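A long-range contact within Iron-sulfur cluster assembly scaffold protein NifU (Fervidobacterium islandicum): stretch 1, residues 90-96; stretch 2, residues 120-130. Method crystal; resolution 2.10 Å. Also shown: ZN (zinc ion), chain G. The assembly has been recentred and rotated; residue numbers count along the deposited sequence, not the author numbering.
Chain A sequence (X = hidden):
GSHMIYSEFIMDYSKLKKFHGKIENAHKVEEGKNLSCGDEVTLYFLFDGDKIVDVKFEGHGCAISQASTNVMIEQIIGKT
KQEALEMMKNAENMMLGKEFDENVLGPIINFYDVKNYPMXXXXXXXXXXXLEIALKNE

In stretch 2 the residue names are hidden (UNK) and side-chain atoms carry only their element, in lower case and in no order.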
ATOM      1  N   ASN A  90      -6.355  23.753  -8.024  1.00 24.61           N
ATOM      2  CA  ASN A  90      -7.055  23.043  -9.077  1.00 25.46           C
ATOM      3  C   ASN A  90      -7.461  21.605  -8.760  1.00 28.21           C
ATOM      4  O   ASN A  90      -8.568  21.187  -9.134  1.00 27.15           O
ATOM      5  CB  ASN A  90      -6.254  23.070 -10.334  1.00 28.48           C
ATOM      6  CG  ASN A  90      -6.445  24.360 -11.079  1.00 31.84           C
ATOM      7  OD1 ASN A  90      -7.421  24.506 -11.812  1.00 31.56           O
ATOM      8  ND2 ASN A  90      -5.519  25.292 -10.912  1.00 30.05           N
ATOM      9  N   ALA A  91      -6.600  20.866  -8.043  1.00 26.66           N
ATOM     10  CA  ALA A  91      -6.852  19.449  -7.770  1.00 24.73           C
ATOM     11  C   ALA A  91      -7.971  19.314  -6.786  1.00 26.51           C
ATOM     12  O   ALA A  91      -8.841  18.440  -6.951  1.00 25.11           O
ATOM     13  CB  ALA A  91      -5.608  18.775  -7.221  1.00 25.88           C
ATOM     14  N   GLU A  92      -7.949  20.175  -5.768  1.00 26.19           N
ATOM     15  CA  GLU A  92      -9.025  20.242  -4.814  1.00 30.88           C
ATOM     16  C   GLU A  92     -10.335  20.690  -5.502  1.00 31.96           C
ATOM     17  O   GLU A  92     -11.371  20.031  -5.336  1.00 32.76           O
ATOM     18  CB  GLU A  92      -8.674  21.165  -3.625  1.00 33.82           C
ATOM     19  CG  GLU A  92      -9.776  21.167  -2.572  1.00 37.87           C
ATOM     20  CD  GLU A  92      -9.373  21.718  -1.214  1.00 42.30           C
ATOM     21  OE1 GLU A  92      -8.750  22.789  -1.185  1.00 44.58           O
ATOM     22  OE2 GLU A  92      -9.709  21.073  -0.177  1.00 49.88           O
ATOM     23  N   ASN A  93     -10.287  21.743  -6.313  1.00 29.91           N
ATOM     24  CA  ASN A  93     -11.480  22.117  -7.105  1.00 31.83           C
ATOM     25  C   ASN A  93     -12.078  20.957  -7.885  1.00 31.97           C
ATOM     26  O   ASN A  93     -13.299  20.799  -7.935  1.00 33.98           O
ATOM     27  CB  ASN A  93     -11.201  23.285  -8.067  1.00 32.09           C
ATOM     28  CG  ASN A  93     -11.079  24.620  -7.343  1.00 36.75           C
ATOM     29  OD1 ASN A  93     -11.289  24.702  -6.132  1.00 36.50           O
ATOM     30  ND2 ASN A  93     -10.710  25.660  -8.072  1.00 37.03           N
ATOM     31  N   MET A  94     -11.229  20.159  -8.512  1.00 31.55           N
ATOM     32  CA  MET A  94     -11.686  18.969  -9.238  1.00 31.67           C
ATOM     33  C   MET A  94     -12.513  18.076  -8.321  1.00 35.71           C
ATOM     34  O   MET A  94     -13.624  17.633  -8.682  1.00 38.91           O
ATOM     35  CB  MET A  94     -10.479  18.182  -9.803  1.00 32.87           C
ATOM     36  CG  MET A  94     -10.828  17.078 -10.796  1.00 31.25           C
ATOM     37  SD  MET A  94      -9.445  16.188 -11.525  1.00 30.95           S
ATOM     38  CE  MET A  94      -8.570  15.676 -10.036  1.00 30.92           C
ATOM     39  N   MET A  95     -11.986  17.823  -7.123  1.00 33.62           N
ATOM     40  CA  MET A  95     -12.601  16.897  -6.200  1.00 34.00           C
ATOM     41  C   MET A  95     -13.940  17.399  -5.725  1.00 37.32           C
ATOM     42  O   MET A  95     -14.866  16.632  -5.601  1.00 41.14           O
ATOM     43  CB  MET A  95     -11.703  16.661  -4.988  1.00 34.05           C
ATOM     44  CG  MET A  95     -10.579  15.676  -5.258  1.00 30.79           C
ATOM     45  SD  MET A  95     -11.244  14.077  -5.745  1.00 31.90           S
ATOM     46  CE  MET A  95     -10.804  13.988  -7.453  1.00 30.03           C
ATOM     47  N   LEU A  96     -14.026  18.683  -5.440  1.00 41.71           N
ATOM     48  CA  LEU A  96     -15.293  19.289  -5.123  1.00 48.52           C
ATOM     49  C   LEU A  96     -15.947  19.359  -6.495  1.00 51.47           C
ATOM     50  O   LEU A  96     -15.373  18.924  -7.481  1.00 62.21           O
ATOM     51  CB  LEU A  96     -15.073  20.664  -4.477  1.00 46.71           C
ATOM     52  CG  LEU A  96     -14.096  20.701  -3.290  1.00 46.99           C
ATOM     53  CD1 LEU A  96     -13.696  22.125  -2.942  1.00 50.37           C
ATOM     54  CD2 LEU A  96     -14.629  19.987  -2.057  1.00 47.55           C
ATOM     55  N   UNK A 120     -12.965   8.327  -0.411  1.00 32.30           N
ATOM     56  CA  UNK A 120     -11.677   8.264  -1.113  1.00 27.51           C
ATOM     57  C   UNK A 120     -11.140   9.627  -1.571  1.00 24.21           C
ATOM     58  O   UNK A 120      -9.965   9.766  -1.870  1.00 22.87           O
ATOM     59  n   UNK A 120     -10.695   2.966  -1.763  1.00 28.24           N
ATOM     60  n   UNK A 120     -10.387   5.018  -0.748  1.00 24.87           N
ATOM     61  c   UNK A 120      -9.896   3.905  -1.254  1.00 26.18           C
ATOM     62  n   UNK A 120      -8.591   3.749  -1.308  1.00 26.70           N
ATOM     63  c   UNK A 120     -12.364   5.945  -1.945  1.00 26.31           C
ATOM     64  c   UNK A 120     -11.743   7.283  -2.283  1.00 26.04           C
ATOM     65  c   UNK A 120     -11.802   5.337  -0.646  1.00 27.38           C
ATOM     66  N   UNK A 121     -11.986  10.630  -1.609  1.00 24.88           N
ATOM     67  CA  UNK A 121     -11.554  11.971  -1.867  1.00 26.33           C
ATOM     68  C   UNK A 121     -10.494  12.424  -0.877  1.00 25.83           C
ATOM     69  O   UNK A 121      -9.581  13.152  -1.228  1.00 27.67           O
ATOM     70  c   UNK A 121     -13.604  12.743  -3.067  1.00 29.04           C
ATOM     71  c   UNK A 121     -12.285  14.397  -1.789  1.00 28.57           C
ATOM     72  c   UNK A 121     -12.751  12.947  -1.835  1.00 27.79           C
ATOM     73  N   UNK A 122     -10.605  11.991   0.360  1.00 26.41           N
ATOM     74  CA  UNK A 122      -9.605  12.298   1.364  1.00 26.25           C
ATOM     75  C   UNK A 122      -8.254  11.638   1.132  1.00 24.15           C
ATOM     76  O   UNK A 122      -7.255  12.200   1.526  1.00 22.52           O
ATOM     77  n   UNK A 122     -12.411  11.996   5.602  1.00 42.95           N
ATOM     78  c   UNK A 122     -12.501  12.494   3.269  1.00 41.42           C
ATOM     79  c   UNK A 122     -11.044  12.908   3.348  1.00 35.64           C
ATOM     80  c   UNK A 122     -13.187  12.764   4.604  1.00 41.76           C
ATOM     81  c   UNK A 122     -10.101  11.879   2.746  1.00 30.43           C
ATOM     82  N   UNK A 123      -8.265  10.437   0.552  1.00 22.69           N
ATOM     83  CA  UNK A 123      -7.083   9.707   0.151  1.00 21.97           C
ATOM     84  C   UNK A 123      -6.347  10.446  -0.975  1.00 20.95           C
ATOM     85  O   UNK A 123      -5.166  10.677  -0.877  1.00 17.83           O
ATOM     86  s   UNK A 123      -8.499   7.389   0.936  1.00 26.08           S
ATOM     87  c   UNK A 123      -7.443   8.269  -0.274  1.00 22.65           C
ATOM     88  N   UNK A 124      -7.068  10.814  -2.032  1.00 21.82           N
ATOM     89  CA  UNK A 124      -6.526  11.643  -3.065  1.00 20.04           C
ATOM     90  C   UNK A 124      -5.924  12.959  -2.564  1.00 21.19           C
ATOM     91  O   UNK A 124      -4.826  13.368  -3.001  1.00 23.52           O
ATOM     92  c   UNK A 124      -7.595  12.016  -4.075  1.00 20.56           C
ATOM     93  c   UNK A 124      -5.706  13.508  -6.987  1.00 21.40           C
ATOM     94  c   UNK A 124      -7.095  15.192  -6.032  1.00 22.89           C
ATOM     95  c   UNK A 124      -6.166  12.604  -6.021  1.00 21.78           C
ATOM     96  c   UNK A 124      -7.564  14.275  -5.097  1.00 23.07           C
ATOM     97  c   UNK A 124      -7.114  12.979  -5.089  1.00 20.80           C
ATOM     98  c   UNK A 124      -6.161  14.807  -6.981  1.00 21.88           C
ATOM     99  N   UNK A 125      -6.648  13.636  -1.683  1.00 20.18           N
ATOM    100  CA  UNK A 125      -6.245  14.940  -1.215  1.00 20.82           C
ATOM    101  C   UNK A 125      -5.168  14.959  -0.155  1.00 18.75           C
ATOM    102  O   UNK A 125      -4.589  16.015   0.059  1.00 18.38           O
ATOM    103  c   UNK A 125      -8.333  16.318  -1.822  1.00 25.55           C
ATOM    104  c   UNK A 125      -9.503  17.029  -1.168  1.00 27.76           C
ATOM    105  c   UNK A 125      -7.438  15.758  -0.717  1.00 22.31           C
ATOM    106  c   UNK A 125      -7.581  17.259  -2.754  1.00 25.27           C
ATOM    107  N   UNK A 126      -4.905  13.830   0.509  1.00 17.78           N
ATOM    108  CA  UNK A 126      -3.953  13.803   1.593  1.00 19.22           C
ATOM    109  C   UNK A 126      -2.571  14.424   1.218  1.00 18.50           C
ATOM    110  O   UNK A 126      -2.118  15.351   1.881  1.00 19.40           O
ATOM    111  c   UNK A 126      -3.031  13.110   4.394  1.00 21.83           C
ATOM    112  c   UNK A 126      -3.770  12.374   2.134  1.00 20.66           C
ATOM    113  c   UNK A 126      -2.675  12.239   3.206  1.00 19.83           C
ATOM    114  c   UNK A 126      -2.485  10.806   3.626  1.00 20.73           C
ATOM    115  N   UNK A 127      -1.901  13.920   0.145  1.00 17.91           N
ATOM    116  CA  UNK A 127      -0.621  14.570  -0.204  1.00 17.86           C
ATOM    117  C   UNK A 127      -0.758  16.032  -0.532  1.00 17.72           C
ATOM    118  O   UNK A 127       0.154  16.781  -0.232  1.00 18.99           O
ATOM    119  c   UNK A 127      -0.144  13.818  -1.435  1.00 17.50           C
ATOM    120  c   UNK A 127      -2.179  12.791  -0.727  1.00 16.33           C
ATOM    121  c   UNK A 127      -1.377  13.120  -1.915  1.00 17.69           C
ATOM    122  N   UNK A 128      -1.835  16.426  -1.197  1.00 18.71           N
ATOM    123  CA  UNK A 128      -2.003  17.825  -1.642  1.00 19.13           C
ATOM    124  C   UNK A 128      -2.233  18.794  -0.457  1.00 20.70           C
ATOM    125  O   UNK A 128      -1.667  19.886  -0.418  1.00 20.30           O
ATOM    126  c   UNK A 128      -1.216  17.278  -7.175  1.00 18.16           C
ATOM    127  c   UNK A 128      -1.973  17.040  -6.030  1.00 18.88           C
ATOM    128  c   UNK A 128      -2.000  17.925  -4.957  1.00 18.53           C
ATOM    129  c   UNK A 128      -1.226  19.082  -5.019  1.00 19.75           C
ATOM    130  c   UNK A 128      -0.505  18.438  -7.231  1.00 17.81           C
ATOM    131  c   UNK A 128      -0.494  19.328  -6.176  1.00 18.93           C
ATOM    132  c   UNK A 128      -3.290  16.182  -4.464  1.00 19.44           C
ATOM    133  n   UNK A 128      -2.763  15.969  -5.694  1.00 19.88           N
ATOM    134  c   UNK A 128      -3.166  17.934  -2.643  1.00 19.96           C
ATOM    135  c   UNK A 128      -2.858  17.363  -3.973  1.00 19.21           C
ATOM    136  N   UNK A 129      -3.061  18.364   0.497  1.00 20.23           N
ATOM    137  CA  UNK A 129      -3.319  19.118   1.712  1.00 23.01           C
ATOM    138  C   UNK A 129      -2.050  19.216   2.555  1.00 21.36           C
ATOM    139  O   UNK A 129      -1.778  20.258   3.119  1.00 21.28           O
ATOM    140  c   UNK A 129      -4.433  18.459   2.543  1.00 25.56           C
ATOM    141  c   UNK A 129      -6.294  19.688   1.250  1.00 36.36           C
ATOM    142  c   UNK A 129      -6.665  20.726   2.307  1.00 40.60           C
ATOM    143  c   UNK A 129      -5.824  18.386   1.888  1.00 29.81           C
ATOM    144  n   UNK A 129      -6.994  22.083   1.729  1.00 43.99           N
ATOM    145  N   UNK A 130      -1.271  18.135   2.595  1.00 19.32           N
ATOM    146  CA  UNK A 130       0.008  18.143   3.278  1.00 19.80           C
ATOM    147  C   UNK A 130       0.992  19.065   2.611  1.00 19.46           C
ATOM    148  O   UNK A 130       1.674  19.829   3.287  1.00 20.68           O
ATOM    149  c   UNK A 130       1.884  16.761   4.224  1.00 20.24           C
ATOM    150  c   UNK A 130       0.598  16.728   3.412  1.00 20.48           C
ATOM    151  o   UNK A 130      -0.362  15.921   4.085  1.00 19.97           O
TER
HETATM  152 ZN    ZN G 205      -6.896   5.877   1.711  1.00 25.34          ZN

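Position 120 has seven side-chain atoms: three carbons, a nitrogen, then a carbon carrying two more nitrogens. That guanidinium makes it arginine. Arg120 does not touch stretch 1.

Position 121 has three carbons, one carrying the other two. One of them lies 3.8 Å from Met95 SD. A three-carbon fork at the first atom is valine, and the close atom is Val121 CG2.

Position 122 has four carbons in a row ending in nitrogen. Its CA-to-CB bond points away from stretch 1. It is Lys122.

Position 123 has one carbon, then one sulfur. The sulfur sits 2.3 Å from the zinc ion, so this is cysteine. Cys123 SG shares the metal with three atoms from elsewhere in the structure. Cys123 SG also accepts a hydrogen bond from Arg120 NE at 3.5 Å.

Position 124 has one carbon and a ring of six carbons, with no oxygen. A ring carbon lies 3.3 Å from Met95 CG. This is phenylalanine, and the close atom is Phe124 CD2. Met95 CE lies over one face of the ring, and Ala91 O is at its edge. Met94 CE reaches Phe124 CZ at 4.0 Å.

Position 125 has four carbons, forked at the second. A terminal carbon of the fork lies 3.9 Å from Glu92 CA. This is leucine. Leu125 CG is 4.2 Å from Met95 CG.

Position 126 has the same four-carbon fork. Leu126 is buried but out of reach of stretch 1.

Position 127 has three carbons closing a ring onto the backbone nitrogen. It is proline. Pro127 N has no hydrogen to donate to the turn before, and the helix is kinked here.

Position 128 has one carbon and fused five- and six-membered rings holding eight carbons and one nitrogen. A ring carbon lies 4.2 Å from Ala91 CB. This is tryptophan. Ala91 CB sits over one face of Trp128, in a CH-pi contact with the five-membered ring.

Position 129 has four carbons in a row ending in nitrogen. That nitrogen lies 3.5 Å from Glu92 OE2. It is lysine, and Lys129 forms a salt bridge with Glu92, with weak hydrogen bonding.

Position 130 has one carbon carrying one oxygen and one carbon: threonine. Thr130 OG1 donates to Leu126 O at 2.9 Å.

The two helices run nearly antiparallel, at 164°. Met95 meets Val121, Phe124 and Leu125, while small Ala91 fits against both aromatic rings. These contacts are mainly apolar. The Glu92 and Lys129 side chains add opposite charges at a partly exposed site. Together the stretches bury 403 Å².

Stretch 2 (120-130) RVKCFLLPWKT
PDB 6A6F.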